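Allantoicase (Saccharomyces cerevisiae, PDB 1O59) catalyses the hydrolysis of allantoate to (S)-ureidoglycolate and urea, a step of purine breakdown that supplies nitrogen when primary sources are limiting. Local coordinates at residues 55-68 against 79-88. Residues are numbered along the deposited sequence; the frame is centred on the assembly and turned at random.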
ATOM      1  N   ALA A  55       4.333  22.566  -7.946  1.00 60.49           N
ATOM      2  CA  ALA A  55       3.913  21.209  -8.236  1.00 61.22           C
ATOM      3  C   ALA A  55       3.046  20.709  -7.100  1.00 62.03           C
ATOM      4  O   ALA A  55       3.348  21.019  -5.954  1.00 62.72           O
ATOM      5  CB  ALA A  55       5.128  20.318  -8.414  1.00 61.43           C
ATOM      6  N   SER A  56       1.996  19.945  -7.411  1.00 62.61           N
ATOM      7  CA  SER A  56       0.942  19.630  -6.437  1.00 63.36           C
ATOM      8  C   SER A  56       1.366  18.647  -5.426  1.00 63.19           C
ATOM      9  O   SER A  56       1.947  17.639  -5.771  1.00 62.36           O
ATOM     10  CB  SER A  56      -0.284  18.985  -7.081  1.00 63.09           C
ATOM     11  OG  SER A  56      -0.588  19.672  -8.264  1.00 68.11           O
ATOM     12  N   ALA A  57       0.928  18.907  -4.201  1.00 64.15           N
ATOM     13  CA  ALA A  57       1.021  17.986  -3.080  1.00 64.46           C
ATOM     14  C   ALA A  57       0.412  16.631  -3.380  1.00 65.02           C
ATOM     15  O   ALA A  57       0.875  15.613  -2.921  1.00 64.85           O
ATOM     16  CB  ALA A  57       0.338  18.609  -1.872  1.00 64.90           C
ATOM     17  N   GLU A  58      -0.630  16.622  -4.178  1.00 66.55           N
ATOM     18  CA  GLU A  58      -1.341  15.388  -4.525  1.00 67.95           C
ATOM     19  C   GLU A  58      -0.466  14.346  -5.204  1.00 66.30           C
ATOM     20  O   GLU A  58      -0.784  13.138  -5.155  1.00 66.69           O
ATOM     21  CB  GLU A  58      -2.506  15.710  -5.462  1.00 67.88           C
ATOM     22  CG  GLU A  58      -3.767  14.989  -5.090  1.00 71.65           C
ATOM     23  CD  GLU A  58      -4.858  15.177  -6.121  1.00 73.36           C
ATOM     24  OE1 GLU A  58      -5.050  16.363  -6.587  1.00 81.13           O
ATOM     25  OE2 GLU A  58      -5.528  14.140  -6.444  1.00 78.87           O
ATOM     26  N   ASN A  59       0.606  14.806  -5.853  1.00 64.47           N
ATOM     27  CA  ASN A  59       1.546  13.892  -6.502  1.00 63.09           C
ATOM     28  C   ASN A  59       2.225  12.939  -5.534  1.00 62.12           C
ATOM     29  O   ASN A  59       2.547  11.815  -5.909  1.00 62.58           O
ATOM     30  CB  ASN A  59       2.602  14.642  -7.316  1.00 62.56           C
ATOM     31  CG  ASN A  59       2.026  15.352  -8.532  1.00 61.03           C
ATOM     32  OD1 ASN A  59       2.325  16.524  -8.771  1.00 62.09           O
ATOM     33  ND2 ASN A  59       1.197  14.662  -9.288  1.00 57.10           N
ATOM     34  N   LEU A  60       2.393  13.364  -4.286  1.00 61.07           N
ATOM     35  CA  LEU A  60       3.151  12.590  -3.280  1.00 59.96           C
ATOM     36  C   LEU A  60       2.640  11.197  -3.056  1.00 59.39           C
ATOM     37  O   LEU A  60       3.435  10.316  -2.735  1.00 58.89           O
ATOM     38  CB  LEU A  60       3.114  13.287  -1.928  1.00 59.55           C
ATOM     39  CG  LEU A  60       3.761  14.655  -1.823  1.00 60.24           C
ATOM     40  CD1 LEU A  60       3.399  15.313  -0.513  1.00 60.91           C
ATOM     41  CD2 LEU A  60       5.257  14.538  -1.931  1.00 61.56           C
ATOM     42  N   ILE A  61       1.321  11.001  -3.183  1.00 59.55           N
ATOM     43  CA  ILE A  61       0.687   9.708  -2.833  1.00 59.75           C
ATOM     44  C   ILE A  61       0.233   8.869  -4.018  1.00 60.60           C
ATOM     45  O   ILE A  61      -0.415   7.806  -3.827  1.00 60.59           O
ATOM     46  CB  ILE A  61      -0.496   9.876  -1.867  1.00 59.55           C
ATOM     47  CG1 ILE A  61      -1.561  10.813  -2.426  1.00 59.78           C
ATOM     48  CG2 ILE A  61      -0.032  10.410  -0.519  1.00 59.99           C
ATOM     49  CD1 ILE A  61      -2.845  10.806  -1.572  1.00 60.27           C
ATOM     50  N   GLN A  62       0.586   9.314  -5.234  1.00 60.74           N
ATOM     51  CA  GLN A  62       0.194   8.577  -6.437  1.00 61.14           C
ATOM     52  C   GLN A  62       0.911   7.216  -6.504  1.00 62.23           C
ATOM     53  O   GLN A  62       2.059   7.076  -6.111  1.00 61.94           O
ATOM     54  CB  GLN A  62       0.422   9.410  -7.727  1.00 60.31           C
ATOM     55  CG  GLN A  62      -0.406  10.699  -7.758  1.00 59.79           C
ATOM     56  CD  GLN A  62      -1.930  10.436  -7.555  1.00 61.44           C
ATOM     57  OE1 GLN A  62      -2.543   9.656  -8.320  1.00 62.02           O
ATOM     58  NE2 GLN A  62      -2.520  11.050  -6.519  1.00 59.01           N
ATOM     59  N   PRO A  63       0.225   6.220  -7.028  1.00 63.54           N
ATOM     60  CA  PRO A  63       0.766   4.860  -7.109  1.00 64.37           C
ATOM     61  C   PRO A  63       1.970   4.671  -8.041  1.00 65.03           C
ATOM     62  O   PRO A  63       2.743   3.712  -7.882  1.00 64.68           O
ATOM     63  CB  PRO A  63      -0.420   4.051  -7.640  1.00 64.40           C
ATOM     64  CG  PRO A  63      -1.354   5.028  -8.208  1.00 63.64           C
ATOM     65  CD  PRO A  63      -1.133   6.323  -7.580  1.00 63.05           C
ATOM     66  N   THR A  64       2.105   5.569  -9.002  1.00 65.61           N
ATOM     67  CA  THR A  64       3.124   5.473 -10.035  1.00 66.87           C
ATOM     68  C   THR A  64       4.489   5.846  -9.479  1.00 67.37           C
ATOM     69  O   THR A  64       4.607   6.529  -8.458  1.00 67.38           O
ATOM     70  CB  THR A  64       2.790   6.456 -11.150  1.00 66.94           C
ATOM     71  OG1 THR A  64       2.443   7.715 -10.564  1.00 68.35           O
ATOM     72  CG2 THR A  64       1.509   6.091 -11.859  1.00 67.55           C
ATOM     73  N   ALA A  65       5.530   5.402 -10.154  1.00 68.09           N
ATOM     74  CA  ALA A  65       6.864   5.885  -9.840  1.00 68.98           C
ATOM     75  C   ALA A  65       6.977   7.205 -10.552  1.00 69.27           C
ATOM     76  O   ALA A  65       6.349   7.375 -11.600  1.00 70.14           O
ATOM     77  CB  ALA A  65       7.954   4.905 -10.304  1.00 68.68           C
ATOM     78  N   PRO A  66       7.750   8.136 -10.003  1.00 70.42           N
ATOM     79  CA  PRO A  66       7.865   9.460 -10.588  1.00 71.39           C
ATOM     80  C   PRO A  66       8.669   9.452 -11.889  1.00 73.00           C
ATOM     81  O   PRO A  66       9.543   8.595 -12.088  1.00 71.45           O
ATOM     82  CB  PRO A  66       8.567  10.281  -9.507  1.00 71.30           C
ATOM     83  CG  PRO A  66       8.971   9.343  -8.438  1.00 70.78           C
ATOM     84  CD  PRO A  66       8.591   7.979  -8.803  1.00 70.34           C
ATOM     85  N   ILE A  67       8.329  10.403 -12.763  1.00 75.70           N
ATOM     86  CA  ILE A  67       8.907  10.516 -14.115  1.00 78.03           C
ATOM     87  C   ILE A  67       9.395  11.931 -14.393  1.00 80.38           C
ATOM     88  O   ILE A  67       8.996  12.875 -13.708  1.00 79.65           O
ATOM     89  CB  ILE A  67       7.877  10.102 -15.200  1.00 77.78           C
ATOM     90  CG1 ILE A  67       6.570  10.885 -15.034  1.00 78.31           C
ATOM     91  CG2 ILE A  67       7.607   8.615 -15.145  1.00 77.24           C
ATOM     92  CD1 ILE A  67       5.678  10.856 -16.258  1.00 78.13           C
ATOM     93  N   ARG A  68      10.241  12.086 -15.413  1.00 84.37           N
ATOM     94  CA  ARG A  68      10.792  13.404 -15.693  1.00 86.33           C
ATOM     95  C   ARG A  68       9.812  14.317 -16.443  1.00 88.25           C
ATOM     96  O   ARG A  68       9.413  15.366 -15.900  1.00 89.29           O
ATOM     97  CB  ARG A  68      12.177  13.351 -16.348  1.00 87.09           C
ATOM     98  CG  ARG A  68      13.049  14.635 -16.099  1.00 87.66           C
ATOM     99  CD  ARG A  68      12.532  15.555 -14.943  1.00 92.48           C
ATOM    100  NE  ARG A  68      13.266  16.804 -14.683  1.00 93.79           N
ATOM    101  CZ  ARG A  68      12.936  18.029 -15.151  1.00 97.58           C
ATOM    102  NH1 ARG A  68      13.674  19.089 -14.793  1.00 97.10           N
ATOM    103  NH2 ARG A  68      11.894  18.213 -15.977  1.00 98.83           N
ATOM    104  N   TRP A  79       6.168  21.499 -15.360  1.00 82.49           N
ATOM    105  CA  TRP A  79       5.755  20.221 -14.748  1.00 82.13           C
ATOM    106  C   TRP A  79       6.877  19.614 -13.900  1.00 81.29           C
ATOM    107  O   TRP A  79       8.063  19.634 -14.265  1.00 81.25           O
ATOM    108  CB  TRP A  79       5.309  19.206 -15.812  1.00 82.52           C
ATOM    109  CG  TRP A  79       5.265  17.720 -15.355  1.00 83.23           C
ATOM    110  CD1 TRP A  79       6.221  16.722 -15.594  1.00 83.69           C
ATOM    111  CD2 TRP A  79       4.211  17.074 -14.620  1.00 84.42           C
ATOM    112  NE1 TRP A  79       5.818  15.525 -15.045  1.00 82.93           N
ATOM    113  CE2 TRP A  79       4.591  15.702 -14.445  1.00 84.83           C
ATOM    114  CE3 TRP A  79       2.984  17.514 -14.077  1.00 83.63           C
ATOM    115  CZ2 TRP A  79       3.774  14.775 -13.749  1.00 84.09           C
ATOM    116  CZ3 TRP A  79       2.187  16.604 -13.383  1.00 83.37           C
ATOM    117  CH2 TRP A  79       2.580  15.248 -13.227  1.00 83.86           C
ATOM    118  N   TYR A  80       6.476  19.084 -12.751  1.00 79.99           N
ATOM    119  CA  TYR A  80       7.324  18.221 -11.931  1.00 78.34           C
ATOM    120  C   TYR A  80       6.405  17.196 -11.290  1.00 75.19           C
ATOM    121  O   TYR A  80       5.302  17.540 -10.820  1.00 74.12           O
ATOM    122  CB  TYR A  80       7.970  19.042 -10.851  1.00 80.16           C
ATOM    123  CG  TYR A  80       9.462  19.230 -10.907  1.00 82.97           C
ATOM    124  CD1 TYR A  80      10.013  20.495 -11.188  1.00 85.31           C
ATOM    125  CD2 TYR A  80      10.338  18.175 -10.574  1.00 83.46           C
ATOM    126  CE1 TYR A  80      11.415  20.693 -11.160  1.00 85.77           C
ATOM    127  CE2 TYR A  80      11.724  18.355 -10.563  1.00 83.21           C
ATOM    128  CZ  TYR A  80      12.260  19.614 -10.851  1.00 84.23           C
ATOM    129  OH  TYR A  80      13.629  19.803 -10.824  1.00 83.56           O
ATOM    130  N   ASP A  81       6.856  15.947 -11.264  1.00 71.98           N
ATOM    131  CA  ASP A  81       6.049  14.859 -10.754  1.00 69.40           C
ATOM    132  C   ASP A  81       6.310  14.772  -9.269  1.00 67.19           C
ATOM    133  O   ASP A  81       7.132  13.971  -8.786  1.00 66.40           O
ATOM    134  CB  ASP A  81       6.408  13.572 -11.467  1.00 69.42           C
ATOM    135  CG  ASP A  81       5.437  12.453 -11.177  1.00 69.65           C
ATOM    136  OD1 ASP A  81       4.584  12.577 -10.250  1.00 68.44           O
ATOM    137  OD2 ASP A  81       5.467  11.401 -11.846  1.00 70.03           O
ATOM    138  N   GLY A  82       5.627  15.650  -8.551  1.00 64.70           N
ATOM    139  CA  GLY A  82       5.938  15.871  -7.157  1.00 63.16           C
ATOM    140  C   GLY A  82       5.295  17.062  -6.521  1.00 61.69           C
ATOM    141  O   GLY A  82       4.531  17.804  -7.143  1.00 62.63           O
ATOM    142  N   TRP A  83       5.612  17.237  -5.258  1.00 60.30           N
ATOM    143  CA  TRP A  83       5.204  18.405  -4.503  1.00 59.85           C
ATOM    144  C   TRP A  83       6.391  19.350  -4.439  1.00 59.45           C
ATOM    145  O   TRP A  83       7.478  18.933  -4.029  1.00 59.48           O
ATOM    146  CB  TRP A  83       4.820  17.984  -3.091  1.00 60.11           C
ATOM    147  CG  TRP A  83       4.456  19.108  -2.182  1.00 59.10           C
ATOM    148  CD1 TRP A  83       3.711  20.194  -2.496  1.00 59.70           C
ATOM    149  CD2 TRP A  83       4.806  19.239  -0.817  1.00 58.81           C
ATOM    150  NE1 TRP A  83       3.567  21.005  -1.407  1.00 59.59           N
ATOM    151  CE2 TRP A  83       4.225  20.438  -0.347  1.00 60.93           C
ATOM    152  CE3 TRP A  83       5.554  18.452   0.086  1.00 60.83           C
ATOM    153  CZ2 TRP A  83       4.360  20.885   1.001  1.00 60.92           C
ATOM    154  CZ3 TRP A  83       5.689  18.890   1.432  1.00 60.12           C
ATOM    155  CH2 TRP A  83       5.097  20.101   1.866  1.00 60.18           C
ATOM    156  N   GLU A  84       6.214  20.584  -4.888  1.00 58.09           N
ATOM    157  CA  GLU A  84       7.260  21.557  -4.761  1.00 58.21           C
ATOM    158  C   GLU A  84       6.710  22.940  -4.424  1.00 58.11           C
ATOM    159  O   GLU A  84       5.760  23.423  -5.060  1.00 58.47           O
ATOM    160  CB  GLU A  84       8.134  21.630  -6.028  1.00 58.48           C
ATOM    161  CG  GLU A  84       9.325  22.568  -5.851  1.00 57.72           C
ATOM    162  CD  GLU A  84      10.056  22.886  -7.131  1.00 59.33           C
ATOM    163  OE1 GLU A  84       9.671  22.334  -8.191  1.00 61.24           O
ATOM    164  OE2 GLU A  84      11.040  23.677  -7.064  1.00 59.01           O
ATOM    165  N   THR A  85       7.323  23.568  -3.417  1.00 57.09           N
ATOM    166  CA  THR A  85       6.833  24.829  -2.875  1.00 56.58           C
ATOM    167  C   THR A  85       7.674  25.993  -3.294  1.00 55.90           C
ATOM    168  O   THR A  85       8.761  25.830  -3.813  1.00 55.69           O
ATOM    169  CB  THR A  85       6.791  24.777  -1.336  1.00 56.90           C
ATOM    170  OG1 THR A  85       8.089  24.457  -0.784  1.00 55.07           O
ATOM    171  CG2 THR A  85       5.803  23.642  -0.888  1.00 57.05           C
ATOM    172  N   ARG A  86       7.139  27.184  -3.093  1.00 55.33           N
ATOM    173  CA  ARG A  86       7.863  28.402  -3.426  1.00 54.91           C
ATOM    174  C   ARG A  86       9.115  28.521  -2.562  1.00 54.51           C
ATOM    175  O   ARG A  86       9.237  27.875  -1.514  1.00 54.96           O
ATOM    176  CB  ARG A  86       6.970  29.633  -3.247  1.00 54.78           C
ATOM    177  CG  ARG A  86       6.270  29.723  -1.888  1.00 54.52           C
ATOM    178  CD  ARG A  86       7.063  30.315  -0.729  1.00 54.38           C
ATOM    179  NE  ARG A  86       6.376  29.945   0.495  1.00 55.38           N
ATOM    180  CZ  ARG A  86       6.406  28.738   1.033  1.00 55.31           C
ATOM    181  NH1 ARG A  86       7.157  27.765   0.522  1.00 56.36           N
ATOM    182  NH2 ARG A  86       5.677  28.504   2.102  1.00 56.35           N
ATOM    183  N   ARG A  87      10.034  29.353  -3.005  1.00 53.62           N
ATOM    184  CA  ARG A  87      11.256  29.570  -2.275  1.00 53.32           C
ATOM    185  C   ARG A  87      11.080  30.525  -1.088  1.00 53.36           C
ATOM    186  O   ARG A  87      10.125  31.316  -1.003  1.00 52.62           O
ATOM    187  CB  ARG A  87      12.308  30.188  -3.188  1.00 53.39           C
ATOM    188  CG  ARG A  87      12.686  29.397  -4.415  1.00 53.08           C
ATOM    189  CD  ARG A  87      14.058  29.887  -4.987  1.00 53.43           C
ATOM    190  NE  ARG A  87      14.429  29.246  -6.252  1.00 52.77           N
ATOM    191  CZ  ARG A  87      15.558  29.471  -6.891  1.00 51.09           C
ATOM    192  NH1 ARG A  87      16.475  30.287  -6.371  1.00 50.84           N
ATOM    193  NH2 ARG A  87      15.767  28.872  -8.052  1.00 50.05           N
ATOM    194  N   HIS A  88      12.075  30.477  -0.210  1.00 53.28           N
ATOM    195  CA  HIS A  88      12.231  31.439   0.847  1.00 53.02           C
ATOM    196  C   HIS A  88      11.053  31.442   1.819  1.00 53.30           C
ATOM    197  O   HIS A  88      10.586  32.513   2.229  1.00 51.80           O
ATOM    198  CB  HIS A  88      12.470  32.809   0.230  1.00 52.96           C
ATOM    199  CG  HIS A  88      13.487  32.792  -0.868  1.00 53.70           C
ATOM    200  ND1 HIS A  88      13.384  33.576  -1.997  1.00 52.75           N
ATOM    201  CD2 HIS A  88      14.619  32.060  -1.020  1.00 54.18           C
ATOM    202  CE1 HIS A  88      14.409  33.330  -2.793  1.00 53.22           C
ATOM    203  NE2 HIS A  88      15.174  32.419  -2.223  1.00 53.12           N
TER
HETATM  204  O   HOH W   1       2.193  18.951 -10.532  1.00 47.49           O
HETATM  205  O   HOH W   2       9.461  15.207 -12.234  1.00 52.01           O
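Ala57 and Leu60 hold the indole of Trp83 at the buried end of this contact. The methyl of Ala57 lies over one face of the indole, with CB 4.1 Å from the centroid of the five-membered ring, a CH-pi contact. Leu60 packs against the base of the same side chain, its CD2 3.7 Å from Trp83 CB. CG of Trp83 stands anti to the backbone N (chi1 177°), which sends the indole past Ala57 toward Asp51, whose backbone O accepts a hydrogen bond from NE1. Val96 and Leu179 close in on both Leu60 and Trp83. Next to them, Ala55 and Glu84 form a single antiparallel bridge. Glu84 N gives a nearly straight bond (167°) to Ala55 O at 3.1 Å; the return bond, from Ala55 N to Glu84 O, is weak. The contact closes a long loop within the first allantoicase repeat, between strand 45-49 and the short strand 83-84, which pairs with strand 186-196. An inverse gamma turn bends the chain at Asp81, with a weak bond from Gly82 N to Tyr80 O. Asp81 OD2 accepts a hydrogen bond from Ile67 N at 3.2 Å on the anti side, 32° out of the carboxylate plane, while OD1 forms a salt bridge with Arg189. A leucine in place of Asp81 would probably leave Arg189 without this charge partner and Ile67 N without its acceptor. The outer side is looser. A water links Ile67 O to Asp81 N. The exposed Arg68 swings back over the face of Tyr80, its CZ 5.0 Å from the ring centroid in a cation-pi contact, and Arg68 O meets the edge of the Trp79 ring, 3.5 Å from CD1.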